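Local coordinates for protein putative secreted endoglycosylceramidase (Rhodococcus hoagii, PDB 6JYZ) that probably hydrolyses O-glycosyl bonds as a family 5 glycoside hydrolase, acting as an endogalactosylceramidase on galactosylceramide-type glycolipids, at residues G216-N221 with I261-A266; V287-H292 with A323-G328. All blocks are in the same frame, centred on the assembly; numbering follows the deposited sequence.

Contact 1 of 2, residues G216-N221 with I261-A266; sequences GYDLLN and IFEPSA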
ATOM      1  N   GLY A 216       1.708 -11.139  -0.480  1.00 11.40           N
ATOM      2  CA  GLY A 216       1.770 -11.304   0.951  1.00 12.29           C
ATOM      3  C   GLY A 216       0.899 -10.263   1.625  1.00 10.17           C
ATOM      4  O   GLY A 216      -0.066  -9.760   1.039  1.00 10.53           O
ATOM      5  N   TYR A 217       1.295 -10.020   2.886  1.00  9.86           N
ATOM      6  CA  TYR A 217       0.330  -9.512   3.854  1.00 10.08           C
ATOM      7  C   TYR A 217       0.922  -8.262   4.498  1.00  8.88           C
ATOM      8  O   TYR A 217       1.980  -8.377   5.151  1.00  9.99           O
ATOM      9  CB  TYR A 217       0.130 -10.550   4.968  1.00 10.90           C
ATOM     10  CG  TYR A 217       0.018 -11.967   4.468  1.00 12.97           C
ATOM     11  CD1 TYR A 217      -1.042 -12.380   3.720  1.00 13.30           C
ATOM     12  CD2 TYR A 217       1.048 -12.838   4.771  1.00 14.05           C
ATOM     13  CE1 TYR A 217      -1.097 -13.749   3.255  1.00 14.00           C
ATOM     14  CE2 TYR A 217       1.035 -14.150   4.349  1.00 15.68           C
ATOM     15  CZ  TYR A 217      -0.069 -14.574   3.633  1.00 12.14           C
ATOM     16  OH  TYR A 217      -0.080 -15.907   3.225  1.00 17.78           O
ATOM     17  N   ASP A 218       0.276  -7.119   4.341  1.00  8.70           N
ATOM     18  CA  ASP A 218       0.668  -5.874   5.019  1.00  8.80           C
ATOM     19  C   ASP A 218      -0.138  -5.883   6.320  1.00  8.57           C
ATOM     20  O   ASP A 218      -1.355  -5.647   6.338  1.00  9.19           O
ATOM     21  CB  ASP A 218       0.406  -4.683   4.076  1.00  9.28           C
ATOM     22  CG  ASP A 218       0.944  -3.347   4.562  1.00  9.11           C
ATOM     23  OD1 ASP A 218       1.322  -3.193   5.760  1.00 10.11           O
ATOM     24  OD2 ASP A 218       0.930  -2.442   3.723  1.00  9.74           O
ATOM     25  N   LEU A 219       0.579  -6.213   7.418  1.00  8.61           N
ATOM     26  CA  LEU A 219      -0.082  -6.674   8.625  1.00  8.67           C
ATOM     27  C   LEU A 219      -1.031  -5.681   9.263  1.00  9.40           C
ATOM     28  O   LEU A 219      -2.091  -6.055   9.751  1.00  9.13           O
ATOM     29  CB  LEU A 219       0.965  -7.113   9.641  1.00 10.06           C
ATOM     30  CG  LEU A 219       1.844  -8.261   9.161  1.00 10.72           C
ATOM     31  CD1 LEU A 219       2.911  -8.553  10.251  1.00 11.66           C
ATOM     32  CD2 LEU A 219       1.009  -9.518   8.904  1.00 12.06           C
ATOM     33  N   LEU A 220      -0.648  -4.393   9.256  1.00  9.22           N
ATOM     34  CA  LEU A 220      -1.589  -3.359   9.694  1.00  8.29           C
ATOM     35  C   LEU A 220      -1.140  -2.041   9.100  1.00  8.51           C
ATOM     36  O   LEU A 220       0.060  -1.648   9.283  1.00  9.30           O
ATOM     37  CB  LEU A 220      -1.637  -3.263  11.221  1.00 10.04           C
ATOM     38  CG  LEU A 220      -2.650  -2.274  11.805  1.00 10.68           C
ATOM     39  CD1 LEU A 220      -4.071  -2.623  11.381  1.00 11.95           C
ATOM     40  CD2 LEU A 220      -2.519  -2.259  13.305  1.00 12.49           C
ATOM     41  N   ASN A 221      -2.036  -1.344   8.439  1.00  8.50           N
ATOM     42  CA  ASN A 221      -1.659  -0.048   7.862  1.00  8.38           C
ATOM     43  C   ASN A 221      -1.400   0.949   8.978  1.00  8.19           C
ATOM     44  O   ASN A 221      -2.193   1.019   9.953  1.00  9.36           O
ATOM     45  CB  ASN A 221      -2.845   0.483   7.075  1.00  8.47           C
ATOM     46  CG  ASN A 221      -2.535   1.852   6.504  1.00  9.09           C
ATOM     47  OD1 ASN A 221      -1.628   1.973   5.664  1.00  9.38           O
ATOM     48  ND2 ASN A 221      -3.267   2.871   6.888  1.00  9.96           N
ATOM     49  N   ILE A 261       4.716  -7.899   4.886  1.00  9.22           N
ATOM     50  CA  ILE A 261       5.021  -6.492   4.685  1.00  9.00           C
ATOM     51  C   ILE A 261       4.659  -5.817   6.007  1.00  9.08           C
ATOM     52  O   ILE A 261       3.532  -5.934   6.507  1.00  9.79           O
ATOM     53  CB  ILE A 261       4.165  -5.994   3.518  1.00  9.38           C
ATOM     54  CG1 ILE A 261       4.713  -6.652   2.234  1.00 12.25           C
ATOM     55  CG2 ILE A 261       4.198  -4.484   3.400  1.00 11.36           C
ATOM     56  CD1 ILE A 261       3.739  -6.557   1.041  1.00 15.87           C
ATOM     57  N   PHE A 262       5.646  -5.153   6.614  1.00  8.63           N
ATOM     58  CA  PHE A 262       5.431  -4.563   7.938  1.00  8.22           C
ATOM     59  C   PHE A 262       5.859  -3.107   7.895  1.00  8.44           C
ATOM     60  O   PHE A 262       6.746  -2.707   7.132  1.00  8.76           O
ATOM     61  CB  PHE A 262       6.180  -5.322   9.032  1.00  9.36           C
ATOM     62  CG  PHE A 262       7.663  -5.101   9.003  1.00  9.02           C
ATOM     63  CD1 PHE A 262       8.514  -5.819   8.165  1.00  9.60           C
ATOM     64  CD2 PHE A 262       8.262  -4.144   9.845  1.00  9.63           C
ATOM     65  CE1 PHE A 262       9.871  -5.531   8.133  1.00  9.66           C
ATOM     66  CE2 PHE A 262       9.608  -3.887   9.805  1.00  9.65           C
ATOM     67  CZ  PHE A 262      10.433  -4.583   8.947  1.00  9.30           C
ATOM     68  N   GLU A 263       5.194  -2.322   8.772  1.00  8.64           N
ATOM     69  CA  GLU A 263       5.320  -0.868   8.705  1.00  9.02           C
ATOM     70  C   GLU A 263       5.910  -0.317   9.990  1.00  9.44           C
ATOM     71  O   GLU A 263       5.648  -0.847  11.090  1.00  9.24           O
ATOM     72  CB  GLU A 263       3.954  -0.230   8.461  1.00  8.69           C
ATOM     73  CG  GLU A 263       3.387  -0.662   7.086  1.00  8.79           C
ATOM     74  CD  GLU A 263       2.071  -0.008   6.847  1.00  9.79           C
ATOM     75  OE1 GLU A 263       1.858   1.153   7.188  1.00  9.68           O
ATOM     76  OE2 GLU A 263       1.141  -0.707   6.280  1.00 10.02           O
ATOM     77  N   PRO A 264       6.555   0.841   9.973  1.00  9.08           N
ATOM     78  CA  PRO A 264       6.764   1.600  11.217  1.00  8.65           C
ATOM     79  C   PRO A 264       5.411   2.198  11.600  1.00  9.03           C
ATOM     80  O   PRO A 264       4.399   2.080  10.897  1.00  9.35           O
ATOM     81  CB  PRO A 264       7.719   2.709  10.699  1.00  9.84           C
ATOM     82  CG  PRO A 264       7.209   3.011   9.309  1.00  9.52           C
ATOM     83  CD  PRO A 264       6.845   1.627   8.751  1.00  9.96           C
ATOM     84  N   SER A 265       5.373   2.879  12.740  1.00  9.44           N
ATOM     85  CA  SER A 265       4.166   3.562  13.155  1.00  9.32           C
ATOM     86  C   SER A 265       3.788   4.633  12.133  1.00  8.92           C
ATOM     87  O   SER A 265       4.594   5.076  11.283  1.00  9.98           O
ATOM     88  CB  SER A 265       4.237   4.196  14.540  1.00  9.85           C
ATOM     89  OG  SER A 265       4.676   5.575  14.464  1.00 10.77           O
ATOM     90  N   ALA A 266       2.541   5.091  12.243  1.00  8.88           N
ATOM     91  CA  ALA A 266       2.022   6.190  11.437  1.00  9.59           C
ATOM     92  C   ALA A 266       2.896   7.440  11.519  1.00  9.49           C
ATOM     93  O   ALA A 266       2.781   8.281  10.628  1.00 10.14           O
ATOM     94  CB  ALA A 266       0.622   6.528  11.951  1.00 10.57           C
TER
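Ile261 is gripped by the backbone of strand 214-218 through both of its peptide groups. Its N donates to Tyr217 O at 2.8 Å, arriving from above the carbonyl plane, and its O takes the N-H of Leu219 at 3.1 Å in a nearly linear approach (C=O...N 173°). Asp218 CA adds a C-H...O contact to that same oxygen at 3.2 Å. This is the tight part: the Ile261 CG2 methyl presses on the Asp218 carboxylate carbon, CG2 to CG 3.6 Å, the two side chains crossing at about a right angle.

Past the strand ends the chains part, the nearest CA atoms of Asn221 and Glu263 being 7.1 Å apart, and an extended Glu263 side chain reaches across to the other chain. With CG beside its own backbone N (chi1 -64°), it brings OE2 to 2.5 Å from Asp218 OD1, the carboxylate planes 63° apart. Arg83 bridges to both acids and also bonds Asn221 OD1, while Glu263 OE1 accepts from Glu222 N.

All of this is buried, between strand 119-124 beside Asp218, strand 287-289 beside Ile261, and helix 230-251, which covers Leu219 and Tyr217 within the parallel barrel of family 5.

Contact 2 of 2, residues V287-H292 with A323-G328; sequences VVFSPH and APLWTG
Two backbone bonds pin Phe289 to the 323-328 chain: its N donates to Pro324 O at 2.9 Å, and its O accepts the N-H of Trp326 at 3.1 Å, with an N-H...O angle of 168°. The backbones form a single bridge here, Phe289 with Leu325, and hydroxyls take over beyond it. Ser290 OG, held anti to the backbone N (chi1 -168°), donates to Trp326 O at 2.7 Å, tilted 16° from the carbonyl plane. From the other chain Thr327 OG1 donates at 2.7 Å to Pro291 O, in the carbonyl plane and on a lone pair.

Apolar groups fill in between. Leu325 CD1 lies against Pro291 CD at 3.5 Å, and that same CD sits over one face of the Phe289 ring, offset toward its rim. Val288 CG1 meets Trp326 CB at 3.6 Å. Two ring nitrogens are satisfied outside the segments: Trp326 NE1 by Leu42 O, His292 ND1 by Glu222.

The contact joins strand 287-289 to the following strand 326-330 of the (beta/alpha)8 barrel, with helix 307-321 against Phe289, Pro291 and Leu325. Pro291 has no N-H to continue the backbone pattern, and the Ser290 and Thr327 hydroxyls carry the pairing on at this buried strand end.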
ATOM      1  N   VAL A 287      10.331 -11.004   5.445  1.00  9.95           N
ATOM      2  CA  VAL A 287       9.757  -9.686   5.769  1.00 10.04           C
ATOM      3  C   VAL A 287      10.248  -8.617   4.803  1.00  9.23           C
ATOM      4  O   VAL A 287      11.339  -8.687   4.223  1.00  9.88           O
ATOM      5  CB  VAL A 287      10.113  -9.280   7.226  1.00 10.00           C
ATOM      6  CG1 VAL A 287       9.482 -10.249   8.226  1.00 11.03           C
ATOM      7  CG2 VAL A 287      11.616  -9.076   7.461  1.00 11.09           C
ATOM      8  N   VAL A 288       9.412  -7.590   4.639  1.00  9.44           N
ATOM      9  CA  VAL A 288       9.633  -6.451   3.738  1.00  9.18           C
ATOM     10  C   VAL A 288       9.263  -5.193   4.508  1.00  9.29           C
ATOM     11  O   VAL A 288       8.133  -5.109   5.024  1.00  9.47           O
ATOM     12  CB  VAL A 288       8.759  -6.617   2.479  1.00  9.20           C
ATOM     13  CG1 VAL A 288       8.814  -5.333   1.645  1.00 10.51           C
ATOM     14  CG2 VAL A 288       9.164  -7.863   1.668  1.00 11.48           C
ATOM     15  N   PHE A 289      10.195  -4.243   4.608  1.00  8.80           N
ATOM     16  CA  PHE A 289       9.931  -3.005   5.336  1.00  8.64           C
ATOM     17  C   PHE A 289       9.197  -2.002   4.448  1.00  8.81           C
ATOM     18  O   PHE A 289       9.592  -1.761   3.291  1.00  9.39           O
ATOM     19  CB  PHE A 289      11.285  -2.435   5.778  1.00 10.16           C
ATOM     20  CG  PHE A 289      11.162  -1.176   6.612  1.00  9.81           C
ATOM     21  CD1 PHE A 289      10.306  -1.126   7.709  1.00 10.35           C
ATOM     22  CD2 PHE A 289      11.852  -0.015   6.272  1.00 10.99           C
ATOM     23  CE1 PHE A 289      10.177   0.055   8.472  1.00 11.79           C
ATOM     24  CE2 PHE A 289      11.705   1.149   7.058  1.00 11.49           C
ATOM     25  CZ  PHE A 289      10.872   1.170   8.115  1.00 11.37           C
ATOM     26  N   SER A 290       8.079  -1.461   4.936  1.00  8.54           N
ATOM     27  CA  SER A 290       7.166  -0.685   4.111  1.00  8.61           C
ATOM     28  C   SER A 290       6.749   0.619   4.801  1.00  9.07           C
ATOM     29  O   SER A 290       5.570   0.817   5.106  1.00 10.73           O
ATOM     30  CB  SER A 290       5.978  -1.558   3.775  1.00 10.15           C
ATOM     31  OG  SER A 290       5.185  -0.968   2.772  1.00 10.69           O
ATOM     32  N   PRO A 291       7.670   1.563   5.017  1.00  8.80           N
ATOM     33  CA  PRO A 291       7.304   2.929   5.411  1.00  9.02           C
ATOM     34  C   PRO A 291       6.617   3.618   4.244  1.00  9.48           C
ATOM     35  O   PRO A 291       6.764   3.219   3.074  1.00 10.86           O
ATOM     36  CB  PRO A 291       8.674   3.576   5.683  1.00 10.75           C
ATOM     37  CG  PRO A 291       9.578   2.904   4.657  1.00 10.10           C
ATOM     38  CD  PRO A 291       9.097   1.447   4.659  1.00 10.40           C
ATOM     39  N   HIS A 292       5.803   4.603   4.561  1.00  8.35           N
ATOM     40  CA  HIS A 292       5.091   5.424   3.594  1.00  9.14           C
ATOM     41  C   HIS A 292       5.872   6.707   3.396  1.00  9.16           C
ATOM     42  O   HIS A 292       6.103   7.468   4.341  1.00  9.39           O
ATOM     43  CB  HIS A 292       3.639   5.705   4.011  1.00  8.51           C
ATOM     44  CG  HIS A 292       2.895   4.402   4.176  1.00  8.86           C
ATOM     45  ND1 HIS A 292       1.627   4.354   4.737  1.00  9.26           N
ATOM     46  CD2 HIS A 292       3.233   3.127   3.810  1.00  8.75           C
ATOM     47  CE1 HIS A 292       1.215   3.068   4.700  1.00  8.84           C
ATOM     48  NE2 HIS A 292       2.163   2.291   4.161  1.00  9.33           N
ATOM     49  N   ALA A 323      16.227  -6.470   4.920  1.00 11.71           N
ATOM     50  CA  ALA A 323      14.986  -6.762   4.205  1.00 10.51           C
ATOM     51  C   ALA A 323      14.856  -5.867   2.981  1.00 10.81           C
ATOM     52  O   ALA A 323      15.350  -4.732   2.976  1.00 10.99           O
ATOM     53  CB  ALA A 323      13.826  -6.463   5.132  1.00 12.54           C
ATOM     54  N   PRO A 324      14.045  -6.248   1.984  1.00 10.15           N
ATOM     55  CA  PRO A 324      13.720  -5.284   0.941  1.00 10.04           C
ATOM     56  C   PRO A 324      12.893  -4.127   1.473  1.00  9.79           C
ATOM     57  O   PRO A 324      12.187  -4.254   2.488  1.00 10.64           O
ATOM     58  CB  PRO A 324      12.825  -6.123  -0.022  1.00 10.71           C
ATOM     59  CG  PRO A 324      13.198  -7.579   0.288  1.00 11.75           C
ATOM     60  CD  PRO A 324      13.470  -7.594   1.811  1.00 10.08           C
ATOM     61  N   LEU A 325      12.974  -3.033   0.754  1.00  9.53           N
ATOM     62  CA  LEU A 325      12.135  -1.854   0.926  1.00  8.99           C
ATOM     63  C   LEU A 325      11.066  -1.850  -0.151  1.00 10.15           C
ATOM     64  O   LEU A 325      11.385  -1.950  -1.336  1.00  9.96           O
ATOM     65  CB  LEU A 325      12.992  -0.595   0.829  1.00 10.53           C
ATOM     66  CG  LEU A 325      12.237   0.722   0.825  1.00  9.44           C
ATOM     67  CD1 LEU A 325      11.496   0.941   2.141  1.00 12.02           C
ATOM     68  CD2 LEU A 325      13.229   1.895   0.648  1.00 10.57           C
ATOM     69  N   TRP A 326       9.811  -1.711   0.233  1.00  8.57           N
ATOM     70  CA  TRP A 326       8.706  -1.582  -0.738  1.00  8.85           C
ATOM     71  C   TRP A 326       7.729  -0.599  -0.113  1.00  9.16           C
ATOM     72  O   TRP A 326       7.244  -0.915   0.984  1.00 10.22           O
ATOM     73  CB  TRP A 326       8.019  -2.939  -0.956  1.00  9.82           C
ATOM     74  CG  TRP A 326       6.875  -2.853  -1.908  1.00  9.46           C
ATOM     75  CD1 TRP A 326       6.958  -2.843  -3.276  1.00 10.22           C
ATOM     76  CD2 TRP A 326       5.482  -2.703  -1.599  1.00  9.36           C
ATOM     77  NE1 TRP A 326       5.715  -2.699  -3.819  1.00 10.18           N
ATOM     78  CE2 TRP A 326       4.775  -2.649  -2.823  1.00  9.37           C
ATOM     79  CE3 TRP A 326       4.745  -2.704  -0.415  1.00  9.59           C
ATOM     80  CZ2 TRP A 326       3.395  -2.522  -2.875  1.00 10.47           C
ATOM     81  CZ3 TRP A 326       3.372  -2.587  -0.431  1.00 10.14           C
ATOM     82  CH2 TRP A 326       2.707  -2.480  -1.666  1.00 11.06           C
ATOM     83  N   THR A 327       7.517   0.571  -0.696  1.00  9.61           N
ATOM     84  CA  THR A 327       6.735   1.599   0.029  1.00  9.94           C
ATOM     85  C   THR A 327       5.259   1.460  -0.298  1.00  9.67           C
ATOM     86  O   THR A 327       4.819   1.670  -1.433  1.00 10.55           O
ATOM     87  CB  THR A 327       7.272   3.003  -0.269  1.00 10.25           C
ATOM     88  OG1 THR A 327       6.443   3.907   0.486  1.00 11.42           O
ATOM     89  CG2 THR A 327       7.289   3.429  -1.723  1.00 11.66           C
ATOM     90  N   GLY A 328       4.441   1.185   0.709  1.00  9.41           N
ATOM     91  CA  GLY A 328       3.044   0.862   0.458  1.00  9.65           C
ATOM     92  C   GLY A 328       2.191   2.074   0.148  1.00  9.00           C
ATOM     93  O   GLY A 328       1.056   1.873  -0.336  1.00  9.16           O
TER

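Overall arrangement
Both contacts are buried and join neighbouring strands of the family 5 barrel, by regular parallel pairing in contact 1 and a single bridge in contact 2; contact 1 closes along the chain before contact 2 opens. Their centres lie 8 Å apart. Strands 259-262 and 287-289 are neighbours, with probable hydrogen bonds from Phe262 N to Val288 O and from Ser290 N to Phe262 O. Contact 1 is short on bonds across its segments but rich in charge where the strands end, two acids converging on Arg83. Contact 2 covers more surface and has no charged pair across it, relying on backbone bonds, hydroxyls and apolar contacts. They also meet where His292 CE1 packs against Asn221 OD1 and Glu263 OE1.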